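PDB 1NRF: regulatory protein BlaR1 from Bacillus licheniformis, which probably senses beta-lactam antibiotics outside the cell through acylation of its C-terminal domain and passes the signal across the membrane to the cytoplasm. Local coordinates for residues A62-V67 and L159-I164; S186-E191 and Y218-D223. All coordinates share one frame; numbering follows the deposited sequence.

Both contacts lie within the penicillin-binding sensor domain, their centres 16 Å apart, and along the chain interaction 1 closes before interaction 2 opens. Strand 211-220 connects them: W214 and I216 touch the T64-Q161 pair of interaction 1, while Y218 and E220 of the same strand build interaction 2. Helix 158-170 is shared too, because it carries Q161 and also Y169, which meets both Y218 and E220. The two sites touch directly where V67 CG2 lies 3.9 Å from I187 CG2. Packing thus runs from the 3-10 turn that bears S63, by similarity the acylated serine, just ahead of helix 66-76, to the edge strand 188-192 of the sheet.

Interaction 1 (A62-V67 and L159-I164)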
loop_
_atom_site.group_PDB
_atom_site.type_symbol
_atom_site.label_atom_id
_atom_site.label_comp_id
_atom_site.label_asym_id
_atom_site.label_seq_id
_atom_site.Cartn_x
_atom_site.Cartn_y
_atom_site.Cartn_z
ATOM N N ALA A 62 -1.208 7.821 -0.073
ATOM C CA ALA A 62 0.088 8.082 -0.701
ATOM C C ALA A 62 0.473 6.937 -1.652
ATOM O O ALA A 62 -0.401 6.298 -2.242
ATOM C CB ALA A 62 1.160 8.282 0.368
ATOM N N SER A 63 1.763 6.667 -1.807
ATOM C CA SER A 63 2.174 5.586 -2.704
ATOM C C SER A 63 1.561 4.201 -2.444
ATOM O O SER A 63 1.711 3.318 -3.278
ATOM C CB SER A 63 3.692 5.440 -2.724
ATOM O OG SER A 63 4.277 6.348 -3.623
ATOM N N THR A 64 0.886 3.989 -1.310
ATOM C CA THR A 64 0.283 2.669 -1.069
ATOM C C THR A 64 -0.836 2.425 -2.070
ATOM O O THR A 64 -1.162 1.284 -2.394
ATOM C CB THR A 64 -0.332 2.505 0.377
ATOM O OG1 THR A 64 -1.455 3.383 0.550
ATOM C CG2 THR A 64 0.715 2.777 1.431
ATOM N N TYR A 65 -1.406 3.514 -2.572
ATOM C CA TYR A 65 -2.516 3.429 -3.504
ATOM C C TYR A 65 -2.130 2.975 -4.926
ATOM O O TYR A 65 -2.990 2.546 -5.707
ATOM C CB TYR A 65 -3.227 4.791 -3.550
ATOM C CG TYR A 65 -4.414 4.791 -4.462
ATOM C CD1 TYR A 65 -5.586 4.140 -4.094
ATOM C CD2 TYR A 65 -4.331 5.344 -5.737
ATOM C CE1 TYR A 65 -6.644 4.023 -4.974
ATOM C CE2 TYR A 65 -5.382 5.240 -6.632
ATOM C CZ TYR A 65 -6.538 4.571 -6.245
ATOM O OH TYR A 65 -7.579 4.432 -7.125
ATOM N N LYS A 66 -0.844 3.071 -5.259
ATOM C CA LYS A 66 -0.351 2.676 -6.579
ATOM C C LYS A 66 -0.740 1.241 -6.973
ATOM O O LYS A 66 -0.863 0.918 -8.157
ATOM C CB LYS A 66 1.171 2.825 -6.631
ATOM C CG LYS A 66 1.687 4.251 -6.776
ATOM C CD LYS A 66 3.211 4.230 -6.724
ATOM C CE LYS A 66 3.832 5.569 -7.064
ATOM N NZ LYS A 66 3.439 6.632 -6.126
ATOM N N VAL A 67 -0.930 0.384 -5.975
ATOM C CA VAL A 67 -1.327 -1.001 -6.213
ATOM C C VAL A 67 -2.677 -1.033 -6.932
ATOM O O VAL A 67 -2.860 -1.764 -7.906
ATOM C CB VAL A 67 -1.446 -1.787 -4.871
ATOM C CG1 VAL A 67 -2.006 -3.175 -5.117
ATOM C CG2 VAL A 67 -0.074 -1.884 -4.196
ATOM N N LEU A 159 -6.584 -0.369 9.031
ATOM C CA LEU A 159 -7.489 -1.514 9.112
ATOM C C LEU A 159 -8.187 -1.719 7.769
ATOM O O LEU A 159 -8.330 -2.853 7.291
ATOM C CB LEU A 159 -8.530 -1.276 10.210
ATOM C CG LEU A 159 -9.554 -2.391 10.422
ATOM C CD1 LEU A 159 -8.839 -3.684 10.771
ATOM C CD2 LEU A 159 -10.518 -1.993 11.527
ATOM N N GLU A 160 -8.625 -0.620 7.164
ATOM C CA GLU A 160 -9.281 -0.690 5.864
ATOM C C GLU A 160 -8.296 -1.212 4.815
ATOM O O GLU A 160 -8.659 -1.997 3.942
ATOM C CB GLU A 160 -9.806 0.685 5.461
ATOM C CG GLU A 160 -11.177 1.026 6.036
ATOM C CD GLU A 160 -11.597 2.478 5.767
ATOM O OE1 GLU A 160 -12.796 2.779 5.907
ATOM O OE2 GLU A 160 -10.736 3.323 5.430
ATOM N N GLN A 161 -7.049 -0.777 4.909
ATOM C CA GLN A 161 -6.017 -1.227 3.981
ATOM C C GLN A 161 -5.937 -2.764 3.990
ATOM O O GLN A 161 -5.985 -3.398 2.934
ATOM C CB GLN A 161 -4.650 -0.641 4.378
ATOM C CG GLN A 161 -4.486 0.862 4.184
ATOM C CD GLN A 161 -3.949 1.236 2.801
ATOM O OE1 GLN A 161 -3.314 2.280 2.633
ATOM N NE2 GLN A 161 -4.213 0.391 1.811
ATOM N N VAL A 162 -5.816 -3.353 5.183
ATOM C CA VAL A 162 -5.734 -4.810 5.331
ATOM C C VAL A 162 -6.946 -5.511 4.727
ATOM O O VAL A 162 -6.798 -6.459 3.952
ATOM C CB VAL A 162 -5.603 -5.240 6.841
ATOM C CG1 VAL A 162 -5.900 -6.730 6.996
ATOM C CG2 VAL A 162 -4.184 -4.932 7.368
ATOM N N ASN A 163 -8.146 -5.037 5.055
ATOM C CA ASN A 163 -9.350 -5.676 4.535
ATOM C C ASN A 163 -9.450 -5.630 3.018
ATOM O O ASN A 163 -9.833 -6.623 2.398
ATOM C CB ASN A 163 -10.619 -5.075 5.166
ATOM C CG ASN A 163 -10.721 -5.354 6.663
ATOM O OD1 ASN A 163 -10.230 -6.367 7.154
ATOM N ND2 ASN A 163 -11.370 -4.459 7.387
ATOM N N ILE A 164 -9.102 -4.493 2.410
ATOM C CA ILE A 164 -9.195 -4.397 0.955
ATOM C C ILE A 164 -8.023 -5.118 0.280
ATOM O O ILE A 164 -8.166 -5.635 -0.826
ATOM C CB ILE A 164 -9.326 -2.898 0.477
ATOM C CG1 ILE A 164 -9.941 -2.865 -0.926
ATOM C CG2 ILE A 164 -7.971 -2.180 0.507
ATOM C CD1 ILE A 164 -10.288 -1.455 -1.423
HETATM O O HOH W 1 -3.629 0.757 -1.153
#
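A single water joins T64 to Q161: it donates to T64 O at 2.8 Å and accepts from Q161 NE2 at 3.0 Å, the two partners subtending about 128° at its oxygen. The water thereby satisfies a backbone carbonyl and an amide N-H in the interior of a beta-lactamase-clan transpeptidase domain, at the SxxK-type turn that leads into helix 66-76. The direct contact is narrow. Only T64 and Q161 touch across the segments, burying 66 Å² in all, and even their CA atoms, the nearest across the contact, are 9.0 Å apart, so the side chains must span the gap. Q161 does so with a bent chain: the turn at chi2 (-90°) brings its amide up to the T64 turn. Its other branch, OE1, lies 3.0 Å from T64 OG1, a close polar approach rather than a clear hydrogen bond; the hydroxyl is bonded to P61 O. The T64 chi1 of 66° sets OG1 where both P61 O and Q161 OE1 reach it. W214 and I216 of strand 211-220 pack against both side chains and form a shared apolar wall. The contact thus joins helix 158-170 to the backbone immediately after S63, the acyl-ester serine by similarity. The side chains of S63 and K66 stay remote from 159-164, with K200 touching both in a K(T/S)G-type motif consistent with a penicillin-binding active site. K66 is an unmodified lysine in this crystal, and its NZ donates to S63 OG at 2.7 Å.

Interaction 2 (S186-E191 and Y218-D223); sequences SIRLEE and YVETAD
R188 and E220 form the ionic part of this contact, across one intervening strand at the edge of the domain's mixed beta-sheet. Strand 195-205 lies between 188-192 and 211-220, and the closest CA pair, R188 and Y218, is accordingly 9.3 Å apart; the union is made by side chains, with no hydrogen bond linking the two segments. In the salt bridge R188 NH2 meets E220 OE2 at 3.4 Å, a rather long separation. The carboxylate oxygen comes to the edge of the guanidinium, in its plane, although the two flat groups are inclined by 32°. A bend at chi3 (-47°) carries the arginine tip towards the glutamate. Each charge has a second partner: R188 NH1 pairs with D185 OD1, and E220 OE1 is hydrogen-bonded to Y169 OH, so both groups are held at two points.

The apolar part is formed by I187 and Y218, both buried, whose side chains cross at about a right angle. I187 lies at the weakly bonded end of helix 177-187, next to strand 188-192, which itself carries a classic beta bulge with L189 and E190 both facing L197. The contact thus ties this helix end and the outermost strand to strand 211-220, with the I187 side chain about 10 Å from that of S63. Y218 is further fixed by an edge-to-face contact with the ring of Y169, the residue that also holds E220. One methyl does the touching: I187 CD1 approaches the phenol end obliquely, 4.1 Å from Y218 CZ and 3.5 Å from Y218 OH.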
loop_
_atom_site.group_PDB
_atom_site.type_symbol
_atom_site.label_atom_id
_atom_site.label_comp_id
_atom_site.label_asym_id
_atom_site.label_seq_id
_atom_site.Cartn_x
_atom_site.Cartn_y
_atom_site.Cartn_z
ATOM N N SER A 186 4.299 -7.121 -9.217
ATOM C CA SER A 186 4.861 -5.780 -9.101
ATOM C C SER A 186 5.269 -5.420 -7.672
ATOM O O SER A 186 6.170 -4.607 -7.468
ATOM C CB SER A 186 3.856 -4.744 -9.613
ATOM O OG SER A 186 2.661 -4.773 -8.845
ATOM N N ILE A 187 4.609 -6.021 -6.688
ATOM C CA ILE A 187 4.905 -5.727 -5.290
ATOM C C ILE A 187 5.567 -6.859 -4.494
ATOM O O ILE A 187 5.841 -6.700 -3.307
ATOM C CB ILE A 187 3.637 -5.309 -4.559
ATOM C CG1 ILE A 187 2.629 -6.454 -4.605
ATOM C CG2 ILE A 187 3.066 -4.050 -5.201
ATOM C CD1 ILE A 187 1.445 -6.262 -3.715
ATOM N N ARG A 188 5.809 -7.999 -5.134
ATOM C CA ARG A 188 6.461 -9.123 -4.460
ATOM C C ARG A 188 7.886 -8.657 -4.172
ATOM O O ARG A 188 8.619 -8.314 -5.095
ATOM C CB ARG A 188 6.483 -10.344 -5.383
ATOM C CG ARG A 188 6.686 -11.677 -4.686
ATOM C CD ARG A 188 6.706 -12.816 -5.692
ATOM N NE ARG A 188 5.610 -12.731 -6.663
ATOM C CZ ARG A 188 4.326 -12.959 -6.393
ATOM N NH1 ARG A 188 3.416 -12.850 -7.353
ATOM N NH2 ARG A 188 3.945 -13.305 -5.172
ATOM N N LEU A 189 8.281 -8.647 -2.903
ATOM C CA LEU A 189 9.618 -8.178 -2.521
ATOM C C LEU A 189 10.722 -9.214 -2.293
ATOM O O LEU A 189 11.802 -9.103 -2.871
ATOM C CB LEU A 189 9.518 -7.309 -1.273
ATOM C CG LEU A 189 8.693 -6.042 -1.456
ATOM C CD1 LEU A 189 8.439 -5.389 -0.100
ATOM C CD2 LEU A 189 9.427 -5.102 -2.406
ATOM N N GLU A 190 10.456 -10.195 -1.435
ATOM C CA GLU A 190 11.433 -11.232 -1.105
ATOM C C GLU A 190 10.789 -12.589 -0.841
ATOM O O GLU A 190 9.568 -12.724 -0.806
ATOM C CB GLU A 190 12.218 -10.849 0.151
ATOM C CG GLU A 190 13.100 -9.634 0.029
ATOM C CD GLU A 190 14.092 -9.521 1.179
ATOM O OE1 GLU A 190 14.882 -10.469 1.384
ATOM O OE2 GLU A 190 14.087 -8.486 1.874
ATOM N N GLU A 191 11.634 -13.594 -0.642
ATOM C CA GLU A 191 11.172 -14.937 -0.334
ATOM C C GLU A 191 12.219 -15.612 0.525
ATOM O O GLU A 191 13.302 -15.921 0.047
ATOM C CB GLU A 191 10.962 -15.772 -1.597
ATOM C CG GLU A 191 10.254 -17.090 -1.291
ATOM C CD GLU A 191 10.240 -18.056 -2.456
ATOM O OE1 GLU A 191 9.934 -17.624 -3.588
ATOM O OE2 GLU A 191 10.525 -19.255 -2.229
ATOM N N TYR A 218 1.376 -8.241 2.473
ATOM C CA TYR A 218 1.040 -9.514 3.076
ATOM C C TYR A 218 2.188 -10.520 3.001
ATOM O O TYR A 218 3.174 -10.328 2.286
ATOM C CB TYR A 218 -0.230 -10.071 2.416
ATOM C CG TYR A 218 -0.219 -9.949 0.917
ATOM C CD1 TYR A 218 0.390 -10.920 0.124
ATOM C CD2 TYR A 218 -0.752 -8.821 0.288
ATOM C CE1 TYR A 218 0.472 -10.770 -1.261
ATOM C CE2 TYR A 218 -0.670 -8.662 -1.091
ATOM C CZ TYR A 218 -0.058 -9.638 -1.859
ATOM O OH TYR A 218 0.047 -9.477 -3.216
ATOM N N VAL A 219 2.064 -11.574 3.790
ATOM C CA VAL A 219 3.060 -12.630 3.808
ATOM C C VAL A 219 2.350 -13.918 3.422
ATOM O O VAL A 219 1.315 -14.277 4.006
ATOM C CB VAL A 219 3.693 -12.803 5.207
ATOM C CG1 VAL A 219 4.614 -14.017 5.211
ATOM C CG2 VAL A 219 4.474 -11.549 5.587
ATOM N N GLU A 220 2.892 -14.603 2.427
ATOM C CA GLU A 220 2.297 -15.852 1.997
ATOM C C GLU A 220 3.128 -17.025 2.482
ATOM O O GLU A 220 4.316 -17.119 2.165
ATOM C CB GLU A 220 2.214 -15.903 0.477
ATOM C CG GLU A 220 1.605 -14.670 -0.130
ATOM C CD GLU A 220 1.734 -14.661 -1.627
ATOM O OE1 GLU A 220 0.893 -15.295 -2.299
ATOM O OE2 GLU A 220 2.691 -14.026 -2.124
ATOM N N THR A 221 2.507 -17.907 3.261
ATOM C CA THR A 221 3.197 -19.101 3.736
ATOM C C THR A 221 2.628 -20.296 2.966
ATOM O O THR A 221 1.811 -20.136 2.046
ATOM C CB THR A 221 3.023 -19.336 5.266
ATOM O OG1 THR A 221 1.651 -19.642 5.570
ATOM C CG2 THR A 221 3.484 -18.095 6.055
ATOM N N ALA A 222 3.070 -21.492 3.336
ATOM C CA ALA A 222 2.630 -22.700 2.662
ATOM C C ALA A 222 1.192 -23.049 2.965
ATOM O O ALA A 222 0.532 -23.693 2.157
ATOM C CB ALA A 222 3.539 -23.866 3.032
ATOM N N ASP A 223 0.698 -22.624 4.121
ATOM C CA ASP A 223 -0.677 -22.936 4.488
ATOM C C ASP A 223 -1.473 -21.745 5.022
ATOM O O ASP A 223 -2.602 -21.914 5.494
ATOM C CB ASP A 223 -0.681 -24.066 5.520
ATOM C CG ASP A 223 0.105 -23.717 6.774
ATOM O OD1 ASP A 223 0.934 -22.780 6.722
ATOM O OD2 ASP A 223 -0.096 -24.389 7.811
#